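Local coordinates for coenzyme F420-dependent N(5),N(10)-methenyltetrahydromethanopterin reductase-related protein (Desulfurobacterium thermolithotrophum DSM 11699, PDB 6HUZ) that binds the iron-guanylylpyridinol cofactor and, as the bacterial [Fe]-hydrogenase paralog HmdII, uses tetrahydrofolate derivatives as substrates, at residues A[247-252]-A[256-261]; A[269-274]-A[286-291]. All coordinates share one frame; numbering follows the deposited sequence.

Overall arrangement
Both contacts lie in the helical C-terminal part of the chain, within the range of the [Fe]-hydrogenase family that belongs to the 6PGD_C clan, and apart from the parallel six-stranded sheet of the N-terminal Rossmann-like domain. They follow in series: contact 1 closes a sharp bend in the second half of helix 232-262, and contact 2 then joins helix 264-271, next in the chain, to helix 282-292. Their centres are 19 Å apart and their nearest atoms about 9 Å apart, so they do not touch. Both meet the second subunit. Contact 1 shares a sodium site with it, whereas segment 269-274 of contact 2 lines a folate site completed by the second subunit.

Contact 1 (A[247-252]-A[256-261]); sequences SSLVTK and EGLIKL. With NA (sodium ion), chain I.
Leu-249, Val-250, Leu-258 and Leu-261 fill the inner angle of a sharp bend in helix 232-262, where the short segments 247-252 and 256-261 run at 131° to each other, their axes 8.0 Å apart at the closest. The contact is wholly apolar and its branched residues interlock. Leu-258 has CG anti to its backbone N (chi1 172°), which carries its forked end across to the other arm with one methyl for each of two neighbours. CD1 of Leu-258 lies 3.8 Å from CB of Leu-249, and these two side chains cross at about a right angle, so that the methyl presses on the root of its partner. The other prong, CD2 of Leu-258, comes 3.7 Å from CG2 of Val-250. Leu-249 takes a different first torsion, CG anti to the carbonyl carbon (chi1 -74°), and extends CD2 to 3.6 Å from CD1 of Leu-261 one turn further along. Leucine suits such an angle because its two methyls reach different partners; the compact valine meets the second prong obliquely, at the side of the contact. All four residues are buried.

The polar residues on the outer sides tie the bend to its surroundings. Lys-252 NZ forms salt bridges with Glu-312 and with Glu-325 of the second subunit, and Ser-247 OG hydrogen-bonds to Ala-240 O of that subunit. Glu-256 contributes a single oxygen to a sodium ion near the bend, OE1 of Glu-256 lying 3.0 Å from the metal. Lys-356 O and Glu-236 OE2 of the second subunit bind the same ion, a site that joins the two chains. Water 1 O, another of its ligands, is 2.8 Å from the sodium.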
loop_
_atom_site.group_PDB
_atom_site.type_symbol
_atom_site.label_atom_id
_atom_site.label_comp_id
_atom_site.label_asym_id
_atom_site.label_seq_id
_atom_site.Cartn_x
_atom_site.Cartn_y
_atom_site.Cartn_z
ATOM N N SER A 247 -2.852 -0.804 3.812
ATOM C CA SER A 247 -1.945 -0.428 4.923
ATOM C C SER A 247 -2.758 -0.058 6.200
ATOM O O SER A 247 -2.432 -0.523 7.292
ATOM C CB SER A 247 -1.095 0.785 4.517
ATOM O OG SER A 247 -0.128 1.006 5.533
ATOM N N SER A 248 -3.814 0.785 6.052
ATOM C CA SER A 248 -4.640 1.219 7.188
ATOM C C SER A 248 -5.313 0.030 7.879
ATOM O O SER A 248 -5.394 -0.023 9.116
ATOM C CB SER A 248 -5.745 2.195 6.731
ATOM O OG SER A 248 -5.133 3.371 6.205
ATOM N N LEU A 249 -5.797 -0.925 7.072
ATOM C CA LEU A 249 -6.487 -2.110 7.592
ATOM C C LEU A 249 -5.550 -3.008 8.395
ATOM O O LEU A 249 -5.934 -3.470 9.485
ATOM C CB LEU A 249 -7.167 -2.879 6.450
ATOM C CG LEU A 249 -8.423 -2.219 5.904
ATOM C CD1 LEU A 249 -8.824 -2.844 4.546
ATOM C CD2 LEU A 249 -9.566 -2.266 6.912
ATOM N N VAL A 250 -4.358 -3.262 7.878
ATOM C CA VAL A 250 -3.341 -4.077 8.580
ATOM C C VAL A 250 -2.917 -3.330 9.869
ATOM O O VAL A 250 -2.866 -3.935 10.927
ATOM C CB VAL A 250 -2.106 -4.402 7.690
ATOM C CG1 VAL A 250 -1.004 -5.093 8.521
ATOM C CG2 VAL A 250 -2.505 -5.267 6.497
ATOM N N THR A 251 -2.634 -2.023 9.788
ATOM C CA THR A 251 -2.220 -1.271 10.989
ATOM C C THR A 251 -3.244 -1.265 12.083
ATOM O O THR A 251 -2.935 -1.457 13.265
ATOM C CB THR A 251 -1.918 0.195 10.625
ATOM O OG1 THR A 251 -0.790 0.204 9.777
ATOM C CG2 THR A 251 -1.647 1.099 11.858
ATOM N N LYS A 252 -4.469 -0.992 11.723
ATOM C CA LYS A 252 -5.497 -0.912 12.723
ATOM C C LYS A 252 -6.090 -2.249 13.131
ATOM O O LYS A 252 -6.349 -2.462 14.319
ATOM C CB LYS A 252 -6.621 -0.024 12.157
ATOM C CG LYS A 252 -7.814 0.189 13.053
ATOM C CD LYS A 252 -7.539 1.159 14.153
ATOM C CE LYS A 252 -8.833 1.708 14.710
ATOM N NZ LYS A 252 -8.558 2.772 15.705
ATOM N N GLU A 256 -5.979 -10.309 10.003
ATOM C CA GLU A 256 -7.281 -10.939 10.103
ATOM C C GLU A 256 -8.362 -9.924 9.747
ATOM O O GLU A 256 -9.312 -10.287 9.109
ATOM C CB GLU A 256 -7.496 -11.575 11.492
ATOM C CG GLU A 256 -7.672 -10.609 12.657
ATOM C CD GLU A 256 -6.391 -10.208 13.380
ATOM O OE1 GLU A 256 -5.330 -10.125 12.723
ATOM O OE2 GLU A 256 -6.448 -9.972 14.607
ATOM N N GLY A 257 -8.190 -8.672 10.139
ATOM C CA GLY A 257 -9.153 -7.629 9.840
ATOM C C GLY A 257 -9.123 -7.309 8.354
ATOM O O GLY A 257 -10.164 -7.165 7.727
ATOM N N LEU A 258 -7.929 -7.229 7.784
ATOM C CA LEU A 258 -7.718 -6.962 6.367
ATOM C C LEU A 258 -8.479 -7.971 5.529
ATOM O O LEU A 258 -9.181 -7.596 4.586
ATOM C CB LEU A 258 -6.214 -7.095 6.043
ATOM C CG LEU A 258 -5.903 -7.020 4.554
ATOM C CD1 LEU A 258 -6.134 -5.619 4.013
ATOM C CD2 LEU A 258 -4.485 -7.458 4.289
ATOM N N ILE A 259 -8.322 -9.254 5.867
ATOM C CA ILE A 259 -8.975 -10.337 5.137
ATOM C C ILE A 259 -10.512 -10.268 5.284
ATOM O O ILE A 259 -11.212 -10.359 4.284
ATOM C CB ILE A 259 -8.420 -11.709 5.589
ATOM C CG1 ILE A 259 -6.932 -11.881 5.160
ATOM C CG2 ILE A 259 -9.285 -12.849 5.047
ATOM C CD1 ILE A 259 -6.141 -12.940 6.008
ATOM N N LYS A 260 -11.032 -10.106 6.515
ATOM C CA LYS A 260 -12.480 -10.045 6.724
ATOM C C LYS A 260 -13.123 -8.821 6.081
ATOM O O LYS A 260 -14.203 -8.920 5.492
ATOM C CB LYS A 260 -12.801 -10.025 8.223
ATOM C CG LYS A 260 -14.299 -9.986 8.542
ATOM C CD LYS A 260 -15.004 -11.253 8.090
ATOM C CE LYS A 260 -16.271 -11.521 8.870
ATOM N NZ LYS A 260 -16.009 -11.812 10.309
ATOM N N LEU A 261 -12.504 -7.669 6.217
ATOM C CA LEU A 261 -13.115 -6.474 5.646
ATOM C C LEU A 261 -13.017 -6.343 4.125
ATOM O O LEU A 261 -13.990 -5.916 3.529
ATOM C CB LEU A 261 -12.579 -5.241 6.357
ATOM C CG LEU A 261 -12.931 -5.229 7.865
ATOM C CD1 LEU A 261 -12.010 -4.288 8.629
ATOM C CD2 LEU A 261 -14.400 -4.875 8.080
HETATM NA NA NA I . -2.916 -9.106 14.154
HETATM O O HOH W 1 -2.028 -10.804 16.125
#

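Contact 2 (A[269-274]-A[286-291]). With GUE (5,10-Methenyltetrahydrofolate), chain C.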
loop_
_atom_site.group_PDB
_atom_site.type_symbol
_atom_site.label_atom_id
_atom_site.label_comp_id
_atom_site.label_asym_id
_atom_site.label_seq_id
_atom_site.Cartn_x
_atom_site.Cartn_y
_atom_site.Cartn_z
ATOM N N ALA A 269 -13.678 -11.888 -7.628
ATOM C CA ALA A 269 -14.734 -11.671 -8.613
ATOM C C ALA A 269 -14.467 -10.391 -9.377
ATOM O O ALA A 269 -14.414 -10.410 -10.603
ATOM C CB ALA A 269 -16.072 -11.592 -7.913
ATOM N N SER A 270 -14.275 -9.282 -8.651
ATOM C CA SER A 270 -13.998 -7.971 -9.250
ATOM C C SER A 270 -12.762 -8.018 -10.188
ATOM O O SER A 270 -12.796 -7.449 -11.284
ATOM C CB SER A 270 -13.729 -6.941 -8.144
ATOM O OG SER A 270 -13.296 -5.702 -8.689
ATOM N N LEU A 271 -11.695 -8.689 -9.750
ATOM C CA LEU A 271 -10.432 -8.795 -10.506
ATOM C C LEU A 271 -10.603 -9.455 -11.868
ATOM O O LEU A 271 -9.854 -9.135 -12.800
ATOM C CB LEU A 271 -9.351 -9.544 -9.687
ATOM C CG LEU A 271 -7.936 -9.597 -10.309
ATOM C CD1 LEU A 271 -7.315 -8.200 -10.372
ATOM C CD2 LEU A 271 -6.996 -10.573 -9.485
ATOM N N GLN A 272 -11.589 -10.327 -12.021
ATOM C CA GLN A 272 -11.796 -10.991 -13.311
ATOM C C GLN A 272 -12.007 -9.992 -14.460
ATOM O O GLN A 272 -11.568 -10.244 -15.589
ATOM C CB GLN A 272 -13.005 -11.955 -13.246
ATOM C CG GLN A 272 -12.839 -13.099 -12.248
ATOM C CD GLN A 272 -11.436 -13.683 -12.214
ATOM O OE1 GLN A 272 -10.978 -14.332 -13.151
ATOM N NE2 GLN A 272 -10.710 -13.476 -11.129
ATOM N N SER A 273 -12.659 -8.868 -14.182
ATOM C CA SER A 273 -12.958 -7.875 -15.207
ATOM C C SER A 273 -11.784 -6.961 -15.524
ATOM O O SER A 273 -11.897 -6.119 -16.407
ATOM C CB SER A 273 -14.197 -7.083 -14.833
ATOM O OG SER A 273 -15.333 -7.913 -14.981
ATOM N N MET A 274 -10.661 -7.127 -14.828
ATOM C CA MET A 274 -9.493 -6.297 -15.120
ATOM C C MET A 274 -8.391 -7.152 -15.759
ATOM O O MET A 274 -7.267 -6.673 -15.955
ATOM C CB MET A 274 -9.049 -5.554 -13.859
ATOM C CG MET A 274 -9.866 -4.290 -13.585
ATOM S SD MET A 274 -9.732 -2.993 -14.893
ATOM C CE MET A 274 -7.897 -2.659 -14.856
ATOM N N THR A 286 -1.190 -14.048 -12.069
ATOM C CA THR A 286 -0.594 -14.831 -11.000
ATOM C C THR A 286 -1.367 -14.596 -9.703
ATOM O O THR A 286 -1.612 -15.539 -8.961
ATOM C CB THR A 286 0.901 -14.490 -10.852
ATOM O OG1 THR A 286 1.572 -14.894 -12.041
ATOM C CG2 THR A 286 1.566 -15.226 -9.696
ATOM N N ALA A 287 -1.726 -13.343 -9.406
ATOM C CA ALA A 287 -2.463 -13.036 -8.182
ATOM C C ALA A 287 -3.842 -13.670 -8.209
ATOM O O ALA A 287 -4.283 -14.234 -7.211
ATOM C CB ALA A 287 -2.572 -11.521 -7.999
ATOM N N SER A 288 -4.518 -13.604 -9.353
ATOM C CA SER A 288 -5.836 -14.202 -9.479
ATOM C C SER A 288 -5.744 -15.679 -9.146
ATOM O O SER A 288 -6.570 -16.184 -8.396
ATOM C CB SER A 288 -6.365 -14.036 -10.896
ATOM O OG SER A 288 -7.721 -14.445 -10.981
ATOM N N LYS A 289 -4.731 -16.375 -9.694
ATOM C CA LYS A 289 -4.563 -17.811 -9.434
ATOM C C LYS A 289 -4.388 -18.060 -7.931
ATOM O O LYS A 289 -5.004 -18.966 -7.376
ATOM C CB LYS A 289 -3.384 -18.372 -10.264
ATOM C CG LYS A 289 -3.111 -19.853 -10.063
ATOM C CD LYS A 289 -4.204 -20.748 -10.613
ATOM C CE LYS A 289 -3.956 -22.184 -10.229
ATOM N NZ LYS A 289 -4.621 -23.136 -11.152
ATOM N N LEU A 290 -3.585 -17.241 -7.266
ATOM C CA LEU A 290 -3.361 -17.393 -5.831
ATOM C C LEU A 290 -4.630 -17.192 -5.011
ATOM O O LEU A 290 -4.838 -17.928 -4.042
ATOM C CB LEU A 290 -2.290 -16.416 -5.346
ATOM C CG LEU A 290 -0.896 -16.728 -5.818
ATOM C CD1 LEU A 290 0.040 -15.577 -5.498
ATOM C CD2 LEU A 290 -0.385 -18.054 -5.213
ATOM N N LEU A 291 -5.481 -16.212 -5.385
ATOM C CA LEU A 291 -6.708 -15.953 -4.630
ATOM C C LEU A 291 -7.629 -17.157 -4.656
ATOM O O LEU A 291 -8.395 -17.335 -3.717
ATOM C CB LEU A 291 -7.465 -14.733 -5.171
ATOM C CG LEU A 291 -6.742 -13.395 -5.000
ATOM C CD1 LEU A 291 -7.553 -12.274 -5.635
ATOM C CD2 LEU A 291 -6.465 -13.091 -3.552
HETATM N N1 GUE C . -13.338 -4.144 -13.614
HETATM C C2 GUE C . -13.627 -3.739 -12.347
HETATM N N3 GUE C . -13.937 -2.476 -12.037
HETATM C C4 GUE C . -14.009 -1.504 -12.929
HETATM C C6 GUE C . -14.105 -1.528 -16.743
HETATM C "C1'" GUE C . -12.633 4.664 -17.756
HETATM C "C2'" GUE C . -12.083 4.183 -16.561
HETATM C "C3'" GUE C . -12.238 2.840 -16.204
HETATM C "C4'" GUE C . -12.964 1.961 -17.024
HETATM C "C5'" GUE C . -13.535 2.462 -18.206
HETATM O O4 GUE C . -14.321 -0.349 -12.569
HETATM C C4A GUE C . -13.742 -1.868 -14.337
HETATM N N5 GUE C . -13.693 -1.017 -15.443
HETATM C C7 GUE C . -13.135 -2.677 -16.988
HETATM N N8 GUE C . -13.126 -3.646 -15.897
HETATM C C8A GUE C . -13.392 -3.260 -14.624
HETATM N N2 GUE C . -13.555 -4.677 -11.371
HETATM C C9 GUE C . -13.622 -0.384 -17.649
HETATM N N10 GUE C . -13.214 0.614 -16.664
HETATM C "C6'" GUE C . -13.361 3.798 -18.564
HETATM C C11 GUE C . -12.473 6.116 -18.155
HETATM O O11 GUE C . -11.603 6.807 -17.646
HETATM N N GUE C . -13.320 6.631 -19.055
HETATM C CA GUE C . -13.359 8.059 -19.373
HETATM C C GUE C . -14.743 8.644 -19.169
HETATM O OX1 GUE C . -15.749 7.897 -19.279
HETATM O OX2 GUE C . -14.863 9.857 -18.886
HETATM C CB GUE C . -12.836 8.343 -20.786
HETATM C CG GUE C . -12.363 7.091 -21.534
HETATM C CD GUE C . -11.977 7.374 -22.981
HETATM O OE1 GUE C . -10.901 6.879 -23.413
HETATM O OE2 GUE C . -12.750 8.074 -23.690
HETATM C C1 GUE C . -13.203 0.162 -15.467
#
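Beside the pterin end of a folate pocket completed by both subunits, Leu-271 and Gln-272 of segment 269-274 pack on Ser-288 and Leu-291 of helix 282-292. CD2 of Leu-271 lies 3.8 Å from CB of Ser-288 and 4.2 Å from CD1 of Leu-291; the small serine lets the leucine methyl settle against the helix. Next to it the amide of Gln-272, its chain bent at chi2 (-39°), gives a hydrogen bond from NE2 to OG of Ser-288, 3.1 Å long, almost straight at 174° and in the amide plane. The same NE2 also bonds to Lys-268 O. A leucine in place of Gln-272 would probably leave Ser-288 OG and the Lys-268 carbonyl without this shared donor.

On the other face the backbone reads the methenyltetrahydrofolate: Ser-270 O accepts from N2 of the ligand at 2.9 Å, with a weak bond to Ser-270 OG besides, and Ser-273 O from its N8 at 2.8 Å. Met-274 SD lies over the pterin face, 3.6 Å from N8. For the two carbonyl bonds the ligand's position follows the backbone, while away from it one amide nitrogen, serving Lys-268 O and Ser-288 OG, ties the two helices.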